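Local coordinates for phosphotriesterase, putative (Deinococcus radiodurans, PDB 4J35), which probably hydrolyses lactones with two bound divalent metal ions, here in a variant engineered from a weak, promiscuous lactonase toward organophosphate hydrolysis, at residues Gly38-Ala43 against His268-Pro273; Asn70-Asn75 against Gly95-Gly100; Asp115-Ile120 against Phe159-Arg164; Ala198-Gly203 against His220-Ala225. The protein carries 7 engineered substitutions. One frame throughout, in Å; residues are numbered along the deposited sequence.

Interaction 1 (Gly38-Ala43 against His268-Pro273)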
loop_
_atom_site.group_PDB
_atom_site.type_symbol
_atom_site.label_atom_id
_atom_site.label_comp_id
_atom_site.label_asym_id
_atom_site.label_seq_id
_atom_site.Cartn_x
_atom_site.Cartn_y
_atom_site.Cartn_z
ATOM N N GLY A 38 15.694 14.697 15.313
ATOM C CA GLY A 38 14.448 14.489 14.572
ATOM C C GLY A 38 13.450 13.585 15.297
ATOM O O GLY A 38 13.033 12.545 14.764
ATOM N N PRO A 39 13.073 13.974 16.522
ATOM C CA PRO A 39 12.118 13.220 17.337
ATOM C C PRO A 39 10.703 13.310 16.785
ATOM O O PRO A 39 10.370 14.214 15.999
ATOM C CB PRO A 39 12.183 13.946 18.683
ATOM C CG PRO A 39 12.432 15.344 18.304
ATOM C CD PRO A 39 13.430 15.250 17.166
ATOM N N PHE A 40 9.848 12.393 17.211
ATOM C CA PHE A 40 8.461 12.427 16.774
ATOM C C PHE A 40 7.727 13.557 17.494
ATOM O O PHE A 40 7.724 13.603 18.717
ATOM C CB PHE A 40 7.784 11.102 17.093
ATOM C CG PHE A 40 6.393 10.980 16.557
ATOM C CD1 PHE A 40 6.104 11.344 15.257
ATOM C CD2 PHE A 40 5.377 10.469 17.346
ATOM C CE1 PHE A 40 4.827 11.203 14.749
ATOM C CE2 PHE A 40 4.087 10.329 16.846
ATOM C CZ PHE A 40 3.816 10.692 15.548
ATOM N N ASP A 41 7.105 14.449 16.739
ATOM C CA ASP A 41 6.310 15.516 17.327
ATOM C C ASP A 41 4.877 15.071 17.268
ATOM O O ASP A 41 4.189 15.268 16.261
ATOM C CB ASP A 41 6.483 16.838 16.576
ATOM C CG ASP A 41 5.714 17.995 17.236
ATOM O OD1 ASP A 41 4.849 17.730 18.105
ATOM O OD2 ASP A 41 5.979 19.168 16.892
ATOM N N HIS A 42 4.427 14.447 18.345
ATOM C CA HIS A 42 3.145 13.769 18.332
ATOM C C HIS A 42 1.983 14.734 18.086
ATOM O O HIS A 42 1.085 14.441 17.305
ATOM C CB HIS A 42 2.948 13.010 19.635
ATOM C CG HIS A 42 1.612 12.336 19.745
ATOM N ND1 HIS A 42 0.450 13.029 19.994
ATOM C CD2 HIS A 42 1.263 11.033 19.660
ATOM C CE1 HIS A 42 -0.563 12.181 20.041
ATOM N NE2 HIS A 42 -0.097 10.963 19.844
ATOM N N ALA A 43 1.998 15.888 18.750
ATOM C CA ALA A 43 0.908 16.844 18.597
ATOM C C ALA A 43 0.853 17.373 17.172
ATOM O O ALA A 43 -0.215 17.497 16.607
ATOM C CB ALA A 43 1.057 18.034 19.596
ATOM N N HIS A 268 2.914 12.481 7.011
ATOM C CA HIS A 268 3.831 13.076 7.990
ATOM C C HIS A 268 5.114 12.284 8.008
ATOM O O HIS A 268 5.111 11.095 8.218
ATOM C CB HIS A 268 3.223 13.049 9.379
ATOM C CG HIS A 268 4.138 13.556 10.450
ATOM N ND1 HIS A 268 4.205 14.885 10.792
ATOM C CD2 HIS A 268 5.017 12.914 11.252
ATOM C CE1 HIS A 268 5.082 15.043 11.771
ATOM N NE2 HIS A 268 5.584 13.861 12.071
ATOM N N TRP A 269 6.220 12.955 7.776
ATOM C CA TRP A 269 7.479 12.251 7.651
ATOM C C TRP A 269 8.205 12.103 9.005
ATOM O O TRP A 269 8.253 13.043 9.812
ATOM C CB TRP A 269 8.275 13.002 6.591
ATOM C CG TRP A 269 9.737 12.874 6.571
ATOM C CD1 TRP A 269 10.657 13.637 7.273
ATOM C CD2 TRP A 269 10.494 12.007 5.729
ATOM N NE1 TRP A 269 11.935 13.258 6.939
ATOM C CE2 TRP A 269 11.870 12.260 5.997
ATOM C CE3 TRP A 269 10.146 11.027 4.786
ATOM C CZ2 TRP A 269 12.892 11.566 5.358
ATOM C CZ3 TRP A 269 11.159 10.332 4.157
ATOM C CH2 TRP A 269 12.525 10.606 4.447
ATOM N N LEU A 270 8.745 10.920 9.263
ATOM C CA LEU A 270 9.511 10.673 10.498
ATOM C C LEU A 270 10.992 11.001 10.320
ATOM O O LEU A 270 11.560 10.826 9.242
ATOM C CB LEU A 270 9.324 9.220 10.987
ATOM C CG LEU A 270 7.846 8.837 11.150
ATOM C CD1 LEU A 270 7.707 7.336 11.444
ATOM C CD2 LEU A 270 7.170 9.669 12.249
ATOM N N GLY A 271 11.610 11.484 11.391
ATOM C CA GLY A 271 12.983 11.941 11.322
ATOM C C GLY A 271 12.994 13.448 11.260
ATOM O O GLY A 271 11.966 14.088 11.500
ATOM N N ARG A 272 14.153 14.026 10.962
ATOM C CA ARG A 272 14.240 15.454 10.770
ATOM C C ARG A 272 13.530 15.802 9.475
ATOM O O ARG A 272 13.608 15.060 8.514
ATOM C CB ARG A 272 15.700 15.897 10.653
ATOM C CG ARG A 272 16.320 16.391 11.923
ATOM C CD ARG A 272 17.753 16.835 11.665
ATOM N NE ARG A 272 18.707 15.721 11.671
ATOM C CZ ARG A 272 20.028 15.901 11.639
ATOM N NH1 ARG A 272 20.520 17.139 11.512
ATOM N NH2 ARG A 272 20.849 14.862 11.686
ATOM N N PRO A 273 12.863 16.961 9.435
ATOM C CA PRO A 273 12.303 17.424 8.166
ATOM C C PRO A 273 13.394 17.478 7.113
ATOM O O PRO A 273 14.554 17.779 7.421
ATOM C CB PRO A 273 11.824 18.844 8.488
ATOM C CG PRO A 273 11.640 18.865 9.958
ATOM C CD PRO A 273 12.710 17.958 10.501
HETATM O O HOH W 1 10.371 11.740 13.889
#

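Interaction 2 (Asn70-Asn75 against Gly95-Gly100). Engineered in segment 70-75: N71 (natural residue Asp). Engineered in segment 95-100: F97 (natural residue Tyr).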
loop_
_atom_site.group_PDB
_atom_site.type_symbol
_atom_site.label_atom_id
_atom_site.label_comp_id
_atom_site.label_asym_id
_atom_site.label_seq_id
_atom_site.Cartn_x
_atom_site.Cartn_y
_atom_site.Cartn_z
ATOM N N ASN A 70 6.488 -2.930 9.036
ATOM C CA ASN A 70 6.875 -2.973 10.433
ATOM C C ASN A 70 8.149 -2.185 10.706
ATOM O O ASN A 70 8.284 -1.637 11.794
ATOM C CB ASN A 70 7.080 -4.410 10.947
ATOM C CG ASN A 70 5.806 -5.254 10.894
ATOM O OD1 ASN A 70 4.808 -4.882 10.264
ATOM N ND2 ASN A 70 5.845 -6.411 11.553
ATOM N N ASN A 71 9.070 -2.127 9.743
ATOM C CA ASN A 71 10.367 -1.494 9.979
ATOM C C ASN A 71 10.468 -0.089 9.378
ATOM O O ASN A 71 11.564 0.460 9.266
ATOM C CB ASN A 71 11.513 -2.401 9.465
ATOM C CG ASN A 71 11.358 -2.787 7.972
ATOM O OD1 ASN A 71 10.257 -2.798 7.420
ATOM N ND2 ASN A 71 12.466 -3.152 7.343
ATOM N N CYS A 72 9.330 0.496 8.988
ATOM C CA CYS A 72 9.333 1.827 8.409
ATOM C C CYS A 72 8.452 2.750 9.210
ATOM O O CYS A 72 7.804 3.636 8.650
ATOM C CB CYS A 72 8.836 1.812 6.967
ATOM S SG CYS A 72 9.875 0.791 5.855
ATOM N N GLY A 73 8.418 2.552 10.522
ATOM C CA GLY A 73 7.750 3.536 11.359
ATOM C C GLY A 73 6.296 3.290 11.658
ATOM O O GLY A 73 5.632 4.156 12.214
ATOM N N ARG A 74 5.797 2.110 11.295
ATOM C CA ARG A 74 4.400 1.740 11.541
ATOM C C ARG A 74 4.026 1.919 12.992
ATOM O O ARG A 74 4.775 1.513 13.913
ATOM C CB ARG A 74 4.196 0.243 11.204
ATOM C CG ARG A 74 2.786 -0.289 11.541
ATOM C CD ARG A 74 2.694 -1.821 11.399
ATOM N NE ARG A 74 3.450 -2.487 12.440
ATOM C CZ ARG A 74 3.334 -3.781 12.757
ATOM N NH1 ARG A 74 2.443 -4.560 12.124
ATOM N NH2 ARG A 74 4.112 -4.278 13.698
ATOM N N ASN A 75 2.862 2.524 13.190
ATOM C CA ASN A 75 2.418 2.933 14.524
ATOM C C ASN A 75 0.922 2.802 14.655
ATOM O O ASN A 75 0.182 3.771 14.501
ATOM C CB ASN A 75 2.818 4.365 14.820
ATOM C CG ASN A 75 2.628 4.729 16.288
ATOM O OD1 ASN A 75 1.781 4.173 16.975
ATOM N ND2 ASN A 75 3.439 5.660 16.772
ATOM N N GLY A 95 4.230 -6.634 7.900
ATOM C CA GLY A 95 5.205 -7.018 6.901
ATOM C C GLY A 95 6.497 -6.263 7.056
ATOM O O GLY A 95 6.599 -5.352 7.894
ATOM N N PHE A 96 7.496 -6.635 6.259
ATOM C CA PHE A 96 8.780 -5.911 6.272
ATOM C C PHE A 96 9.114 -5.440 4.867
ATOM O O PHE A 96 8.604 -5.995 3.900
ATOM C CB PHE A 96 9.897 -6.844 6.698
ATOM C CG PHE A 96 10.191 -6.855 8.169
ATOM C CD1 PHE A 96 9.242 -7.243 9.089
ATOM C CD2 PHE A 96 11.447 -6.562 8.619
ATOM C CE1 PHE A 96 9.535 -7.321 10.439
ATOM C CE2 PHE A 96 11.763 -6.643 9.979
ATOM C CZ PHE A 96 10.792 -7.013 10.888
ATOM N N PHE A 97 10.009 -4.466 4.745
ATOM C CA PHE A 97 10.286 -3.833 3.447
ATOM C C PHE A 97 11.348 -4.591 2.625
ATOM O O PHE A 97 12.083 -5.406 3.174
ATOM C CB PHE A 97 10.724 -2.389 3.725
ATOM C CG PHE A 97 10.532 -1.440 2.597
ATOM C CD1 PHE A 97 9.316 -1.358 1.916
ATOM C CD2 PHE A 97 11.534 -0.528 2.283
ATOM C CE1 PHE A 97 9.124 -0.416 0.896
ATOM C CE2 PHE A 97 11.345 0.429 1.269
ATOM C CZ PHE A 97 10.140 0.480 0.575
ATOM N N TYR A 98 11.430 -4.305 1.317
ATOM C CA TYR A 98 12.342 -5.024 0.390
ATOM C C TYR A 98 13.809 -5.028 0.865
ATOM O O TYR A 98 14.246 -4.115 1.539
ATOM C CB TYR A 98 12.215 -4.492 -1.058
ATOM C CG TYR A 98 12.822 -3.125 -1.361
ATOM C CD1 TYR A 98 12.271 -1.951 -0.843
ATOM C CD2 TYR A 98 13.935 -3.013 -2.202
ATOM C CE1 TYR A 98 12.828 -0.713 -1.139
ATOM C CE2 TYR A 98 14.494 -1.782 -2.498
ATOM C CZ TYR A 98 13.943 -0.636 -1.964
ATOM O OH TYR A 98 14.501 0.593 -2.266
ATOM N N GLU A 99 14.558 -6.072 0.529
ATOM C CA GLU A 99 15.854 -6.280 1.177
ATOM C C GLU A 99 17.017 -6.701 0.261
ATOM O O GLU A 99 17.530 -7.819 0.400
ATOM C CB GLU A 99 15.699 -7.288 2.289
ATOM N N GLY A 100 17.470 -5.820 -0.639
ATOM C CA GLY A 100 16.920 -4.486 -0.830
ATOM C C GLY A 100 16.929 -3.662 0.436
ATOM O O GLY A 100 17.381 -4.148 1.471
#

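Interaction 3 (Asp115-Ile120 against Phe159-Arg164)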
loop_
_atom_site.group_PDB
_atom_site.type_symbol
_atom_site.label_atom_id
_atom_site.label_comp_id
_atom_site.label_asym_id
_atom_site.label_seq_id
_atom_site.Cartn_x
_atom_site.Cartn_y
_atom_site.Cartn_z
ATOM N N ASP A 115 14.755 -21.459 11.120
ATOM C CA ASP A 115 13.564 -21.401 10.275
ATOM C C ASP A 115 12.921 -20.024 10.339
ATOM O O ASP A 115 11.906 -19.839 11.015
ATOM C CB ASP A 115 12.545 -22.438 10.744
ATOM C CG ASP A 115 11.432 -22.673 9.733
ATOM O OD1 ASP A 115 11.359 -21.953 8.712
ATOM O OD2 ASP A 115 10.625 -23.597 9.963
ATOM N N ALA A 116 13.510 -19.069 9.634
ATOM C CA ALA A 116 12.977 -17.706 9.605
ATOM C C ALA A 116 11.582 -17.647 8.967
ATOM O O ALA A 116 10.748 -16.835 9.371
ATOM C CB ALA A 116 13.935 -16.786 8.875
ATOM N N GLU A 117 11.307 -18.495 7.977
ATOM C CA GLU A 117 9.974 -18.465 7.357
ATOM C C GLU A 117 8.894 -18.689 8.409
ATOM O O GLU A 117 7.900 -17.959 8.481
ATOM C CB GLU A 117 9.842 -19.516 6.255
ATOM C CG GLU A 117 8.499 -19.458 5.526
ATOM C CD GLU A 117 8.268 -20.667 4.603
ATOM O OE1 GLU A 117 9.185 -21.013 3.838
ATOM O OE2 GLU A 117 7.147 -21.209 4.605
ATOM N N SER A 118 9.077 -19.711 9.231
ATOM C CA SER A 118 8.105 -19.997 10.277
ATOM C C SER A 118 8.029 -18.872 11.313
ATOM O O SER A 118 6.957 -18.596 11.840
ATOM C CB SER A 118 8.413 -21.335 10.945
ATOM O OG SER A 118 8.174 -22.387 10.018
ATOM N N GLU A 119 9.155 -18.231 11.614
ATOM C CA GLU A 119 9.130 -17.099 12.539
ATOM C C GLU A 119 8.358 -15.939 11.970
ATOM O O GLU A 119 7.591 -15.270 12.685
ATOM C CB GLU A 119 10.557 -16.662 12.916
ATOM C CG GLU A 119 11.241 -17.722 13.793
ATOM C CD GLU A 119 12.709 -17.413 14.042
ATOM O OE1 GLU A 119 13.246 -16.534 13.346
ATOM O OE2 GLU A 119 13.317 -18.045 14.931
ATOM N N ILE A 120 8.560 -15.685 10.682
ATOM C CA ILE A 120 7.846 -14.618 9.996
ATOM C C ILE A 120 6.367 -14.951 9.934
ATOM O O ILE A 120 5.519 -14.124 10.181
ATOM C CB ILE A 120 8.409 -14.414 8.579
ATOM C CG1 ILE A 120 9.870 -13.961 8.691
ATOM C CG2 ILE A 120 7.547 -13.411 7.796
ATOM C CD1 ILE A 120 10.642 -14.033 7.402
ATOM N N PHE A 159 7.192 -13.966 1.236
ATOM C CA PHE A 159 6.137 -14.411 0.323
ATOM C C PHE A 159 5.560 -15.745 0.781
ATOM O O PHE A 159 4.332 -15.933 0.756
ATOM C CB PHE A 159 6.634 -14.486 -1.139
ATOM C CG PHE A 159 6.666 -13.147 -1.854
ATOM C CD1 PHE A 159 7.537 -12.139 -1.452
ATOM C CD2 PHE A 159 5.826 -12.900 -2.938
ATOM C CE1 PHE A 159 7.577 -10.909 -2.095
ATOM C CE2 PHE A 159 5.853 -11.663 -3.593
ATOM C CZ PHE A 159 6.722 -10.669 -3.176
ATOM N N ARG A 160 6.409 -16.684 1.206
ATOM C CA ARG A 160 5.871 -18.000 1.566
ATOM C C ARG A 160 5.147 -17.922 2.898
ATOM O O ARG A 160 4.108 -18.537 3.069
ATOM C CB ARG A 160 6.983 -19.103 1.603
ATOM C CG ARG A 160 7.634 -19.353 0.229
ATOM C CD ARG A 160 8.541 -20.605 0.209
ATOM N NE ARG A 160 9.747 -20.444 1.003
ATOM C CZ ARG A 160 10.893 -19.930 0.559
ATOM N NH1 ARG A 160 11.009 -19.502 -0.692
ATOM N NH2 ARG A 160 11.937 -19.847 1.370
ATOM N N ALA A 161 5.668 -17.136 3.837
ATOM C CA ALA A 161 4.960 -16.952 5.109
ATOM C C ALA A 161 3.601 -16.260 4.895
ATOM O O ALA A 161 2.603 -16.650 5.500
ATOM C CB ALA A 161 5.796 -16.162 6.074
ATOM N N ALA A 162 3.566 -15.219 4.061
ATOM C CA ALA A 162 2.308 -14.543 3.758
ATOM C C ALA A 162 1.274 -15.467 3.082
ATOM O O ALA A 162 0.086 -15.419 3.407
ATOM C CB ALA A 162 2.567 -13.334 2.882
ATOM N N ALA A 163 1.707 -16.285 2.126
ATOM C CA ALA A 163 0.756 -17.153 1.417
ATOM C C ALA A 163 0.069 -18.089 2.413
ATOM O O ALA A 163 -1.131 -18.353 2.343
ATOM C CB ALA A 163 1.453 -17.920 0.290
ATOM N N ARG A 164 0.836 -18.572 3.371
ATOM C CA ARG A 164 0.303 -19.437 4.403
ATOM C C ARG A 164 -0.712 -18.730 5.288
ATOM O O ARG A 164 -1.789 -19.251 5.564
ATOM C CB ARG A 164 1.466 -19.956 5.233
ATOM C CG ARG A 164 1.077 -20.835 6.351
ATOM C CD ARG A 164 2.341 -21.404 6.950
ATOM N NE ARG A 164 2.081 -22.428 7.949
ATOM C CZ ARG A 164 2.962 -22.782 8.883
ATOM N NH1 ARG A 164 4.166 -22.174 8.956
ATOM N NH2 ARG A 164 2.634 -23.739 9.751
HETATM O O HOH W 2 12.032 -21.386 3.902
HETATM O O HOH W 3 5.724 -23.305 11.493
#

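Interaction 4 (Ala198-Gly203 against His220-Ala225)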
loop_
_atom_site.group_PDB
_atom_site.type_symbol
_atom_site.label_atom_id
_atom_site.label_comp_id
_atom_site.label_asym_id
_atom_site.label_seq_id
_atom_site.Cartn_x
_atom_site.Cartn_y
_atom_site.Cartn_z
ATOM N N ALA A 198 -8.074 -13.250 -5.641
ATOM C CA ALA A 198 -9.089 -12.207 -5.449
ATOM C C ALA A 198 -8.801 -11.385 -4.190
ATOM O O ALA A 198 -9.546 -10.447 -3.865
ATOM C CB ALA A 198 -10.482 -12.829 -5.374
ATOM N N ARG A 199 -7.711 -11.722 -3.487
ATOM C CA ARG A 199 -7.304 -10.989 -2.305
ATOM C C ARG A 199 -5.844 -10.544 -2.413
ATOM O O ARG A 199 -5.195 -10.367 -1.421
ATOM C CB ARG A 199 -7.478 -11.839 -1.041
ATOM C CG ARG A 199 -8.873 -12.432 -0.873
ATOM C CD ARG A 199 -9.870 -11.410 -0.327
ATOM N NE ARG A 199 -9.754 -11.265 1.127
ATOM C CZ ARG A 199 -10.500 -10.442 1.851
ATOM N NH1 ARG A 199 -11.431 -9.701 1.254
ATOM N NH2 ARG A 199 -10.354 -10.407 3.160
ATOM N N ILE A 200 -5.350 -10.364 -3.628
ATOM C CA ILE A 200 -3.964 -9.959 -3.819
ATOM C C ILE A 200 -3.964 -8.678 -4.669
ATOM O O ILE A 200 -4.630 -8.613 -5.710
ATOM C CB ILE A 200 -3.180 -11.045 -4.566
ATOM C CG1 ILE A 200 -2.951 -12.244 -3.627
ATOM C CG2 ILE A 200 -1.875 -10.490 -5.092
ATOM C CD1 ILE A 200 -2.373 -13.456 -4.317
ATOM N N MET A 201 -3.244 -7.661 -4.208
ATOM C CA MET A 201 -3.109 -6.435 -4.974
ATOM C C MET A 201 -1.629 -6.241 -5.246
ATOM O O MET A 201 -0.832 -5.997 -4.317
ATOM C CB MET A 201 -3.657 -5.208 -4.195
ATOM C CG MET A 201 -3.779 -4.019 -5.064
ATOM S SD MET A 201 -4.479 -2.582 -4.154
ATOM C CE MET A 201 -3.004 -2.087 -3.281
ATOM N N ILE A 202 -1.235 -6.331 -6.508
ATOM C CA ILE A 202 0.175 -6.171 -6.810
ATOM C C ILE A 202 0.390 -4.695 -6.970
ATOM O O ILE A 202 -0.268 -4.063 -7.800
ATOM C CB ILE A 202 0.585 -6.815 -8.116
ATOM C CG1 ILE A 202 0.267 -8.327 -8.077
ATOM C CG2 ILE A 202 2.061 -6.556 -8.408
ATOM C CD1 ILE A 202 0.998 -9.110 -6.916
ATOM N N GLY A 203 1.296 -4.159 -6.178
ATOM C CA GLY A 203 1.449 -2.714 -6.124
ATOM C C GLY A 203 2.471 -2.072 -7.030
ATOM O O GLY A 203 3.305 -2.722 -7.646
ATOM N N HIS A 220 -3.030 -13.713 -13.824
ATOM C CA HIS A 220 -3.006 -14.602 -12.667
ATOM C C HIS A 220 -4.218 -14.447 -11.806
ATOM O O HIS A 220 -4.355 -15.139 -10.793
ATOM C CB HIS A 220 -1.726 -14.382 -11.862
ATOM C CG HIS A 220 -0.500 -14.815 -12.590
ATOM N ND1 HIS A 220 0.320 -13.935 -13.255
ATOM C CD2 HIS A 220 0.000 -16.051 -12.828
ATOM C CE1 HIS A 220 1.300 -14.600 -13.837
ATOM N NE2 HIS A 220 1.121 -15.890 -13.605
ATOM N N GLY A 221 -5.086 -13.519 -12.215
ATOM C CA GLY A 221 -6.355 -13.289 -11.555
ATOM C C GLY A 221 -6.268 -12.263 -10.444
ATOM O O GLY A 221 -7.271 -12.013 -9.763
ATOM N N VAL A 222 -5.068 -11.737 -10.230
ATOM C CA VAL A 222 -4.847 -10.757 -9.182
ATOM C C VAL A 222 -5.320 -9.393 -9.642
ATOM O O VAL A 222 -5.591 -9.152 -10.819
ATOM C CB VAL A 222 -3.348 -10.657 -8.721
ATOM C CG1 VAL A 222 -2.852 -12.021 -8.131
ATOM C CG2 VAL A 222 -2.428 -10.182 -9.879
ATOM N N SER A 223 -5.400 -8.480 -8.684
ATOM C CA SER A 223 -5.585 -7.086 -9.038
ATOM C C SER A 223 -4.256 -6.308 -9.037
ATOM O O SER A 223 -3.234 -6.763 -8.513
ATOM C CB SER A 223 -6.552 -6.484 -8.045
ATOM O OG SER A 223 -7.809 -7.114 -8.128
ATOM N N ILE A 224 -4.264 -5.098 -9.624
ATOM C CA ILE A 224 -3.043 -4.352 -9.713
ATOM C C ILE A 224 -3.390 -2.931 -9.375
ATOM O O ILE A 224 -4.500 -2.512 -9.680
ATOM C CB ILE A 224 -2.412 -4.442 -11.108
ATOM C CG1 ILE A 224 -3.328 -3.945 -12.186
ATOM C CG2 ILE A 224 -2.082 -5.919 -11.411
ATOM C CD1 ILE A 224 -2.603 -3.722 -13.543
ATOM N N ALA A 225 -2.442 -2.265 -8.738
ATOM C CA ALA A 225 -2.677 -0.862 -8.319
ATOM C C ALA A 225 -1.714 0.056 -9.011
ATOM O O ALA A 225 -0.501 -0.159 -9.000
ATOM C CB ALA A 225 -2.482 -0.755 -6.865
HETATM O O HOH W 4 -7.226 -9.183 -6.328
#

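Interaction 1 (Gly38-Ala43 against His268-Pro273)
G38 and R272 bring two loops of the phosphotriesterase TIM barrel together with their CA atoms 3.9 Å apart. From there the chains diverge: the CA atoms of F40 and L270 stand 6.6 Å apart, one segment leading into helix 42-58 and the other leaving strand 266-269. A side chain on G38 would run into R272 N, so this close passage depends on glycine. No direct hydrogen bond joins the segments. Instead, one water donates to G38 O (2.9 Å) and accepts from G271 N (2.8 Å), while G271 CA makes a C-H...O contact with G38 O.

Among the side chains F40 does most of the touching. With CG anti to the backbone N (chi1 -174°), its ring meets L270 through CD1, 3.6 Å from CD2 of the leucine. Its CE1 lies 3.8 Å from H268 NE2, the two ring planes 76° apart in an oblique pairing. An alanine at F40 would probably open a gap beside L270 CD2 and leave the H268 imidazole freer to turn. F78 packs edge-to-face with the F40 ring, and H268 also rests on A45 and C49 of helix 42-58. The guanidinium of R272 is engaged by D34, whereas its CG lies against G38, 3.8 Å from CA.

Interaction 2 (Asn70-Asn75 against Gly95-Gly100)
N70 and G95 are joined by two hydrogen bonds running in opposite senses. The backbone N of N70 donates to G95 O at 2.7 Å, nearly in line with the carbonyl, and G95 N donates back to N70 OD1 at 3.0 Å, approaching from well above the side-chain amide plane. A third bond, longer and more bent, runs from F97 N to OD1 of the engineered N71 (3.2 Å, 141° at the hydrogen).

A charged group also lies against N70. Its OD1 stands 3.0 Å above the centre of the R74 guanidinium, which would probably polarise the amide carbonyl; R74 itself is tied to E127 and to A93 O, and N70 ND2 also bonds to E127. An alanine at N70 would probably leave G95 N without its acceptor and cost E127 its bond from ND2, though R74 would still hold that carboxylate.

Both segments are loops that follow barrel strands, 61-66 and 89-91, on the active-site side of the TIM barrel, and the side chain of the engineered F97 comes within about 4 Å of a bound cobalt ion and packs edge-to-face with H176.

Ring and sulfur contacts complete the interface. F96 lays CE1 3.8 Å from N70 CB and CD2 3.8 Å from N71 ND2, with F107 edge-to-face with the ring. C72 SG touches F97 CB and lies 4.5 Å from that ring's centroid, an oblique sulfur-aromatic contact.

Interaction 3 (Asp115-Ile120 against Phe159-Arg164)
R160 reaches across to E117, and its side chain meets that glutamate along much of its length. CB lies 3.6 Å from E117 CD, against the flat carboxylate group. Further out, CD passes 3.7 Å from E117 OE1. The chain then bends at chi3 (-69°), which swings NE toward the same oxygen, and NE donates to OE1 at 2.9 Å in a nearly straight bond that forms a salt bridge. The oxygen lies close to the guanidinium plane, at its edge, whereas NE comes from above the carboxylate plane, the two planes being 62° apart. At the tip, NH2 donates to a water 3.0 Å away, and this water in turn donates to E117 OE1, so that OE1 is gripped twice.

Deeper between the helices the contact is apolar. A161 is small enough to let the backbones come close, and its CB touches I120 CG2 at 3.7 Å and packs near E117 O; I120 also packs on L157, F158 and F107. On the other flank, a second water donates to S118 OG and accepts from R164 NH1, bridging two groups that share no direct hydrogen bond. R164 also makes a cation-pi contact with Y121. D115, the N-cap of helix 116-129, accepts from both S118 N and S118 OG and so helps to fix that serine.

Helices 116-129 and 153-169 run in the same general sense, their local axes 8.5 Å apart and inclined at 44°, as helices do in the outer layer of a TIM barrel.

Interaction 4 (Ala198-Gly203 against His220-Ala225)
I202 pairs with I224, and M201 with S223, in parallel register between the two strands of a beta-alpha-beta unit of the TIM barrel, with helix 211-218 forming the crossover. Three backbone hydrogen bonds hold the strands. S223 N donates to I200 O at 3.1 Å; I202 then uses both its amide and its carbonyl, donating to S223 O at 2.9 Å and accepting from A225 N at 3.0 Å, so it grips the residues before and after its partner I224. Weaker C-H...O contacts from M201 CA to S223 O and from I224 CA to I202 O fill in between.

A water also takes part: it lies 2.8 Å from S223 OG and close to I200 O; the serine hydroxyl is further bonded to R320.

Apolar contacts lie on both faces. V222 forks between two isoleucines: CG1 touches I200 CG2 at 3.5 Å and CG2 touches I202 CG1 at 3.7 Å. I202, V222 and I224 also pack against T217 of the crossover helix. M201 lies on the other face, its side chain about 5 Å from that of the metal ligand H21. There its chain bends at chi3 (78°), keeping CE close to A225, and its SD lies 3.8 Å from A225 CB.

Overall arrangement
All four contacts belong to the one TIM-barrel domain of the phosphotriesterase family. Interactions 2, 3 and 4 follow one another along the chain and are nested inside the long loop closed by interaction 1, which brings strand 266-269 back near the start of helix 42-58. Interactions 1 and 2 touch, L270 CD1 packing on G73 CA at 3.8 Å, although their centres are 17 Å apart. Interaction 4 lies within the barrel sheet, 20 Å between centres from both interaction 2 and interaction 3. Interactions 1 and 4 lie on opposite sides of the chain's centre, 33 Å apart between centres. Interactions 2 and 4 thus border the metal site, whereas 1 joins loops farther out and 3 joins helices of the outer layer.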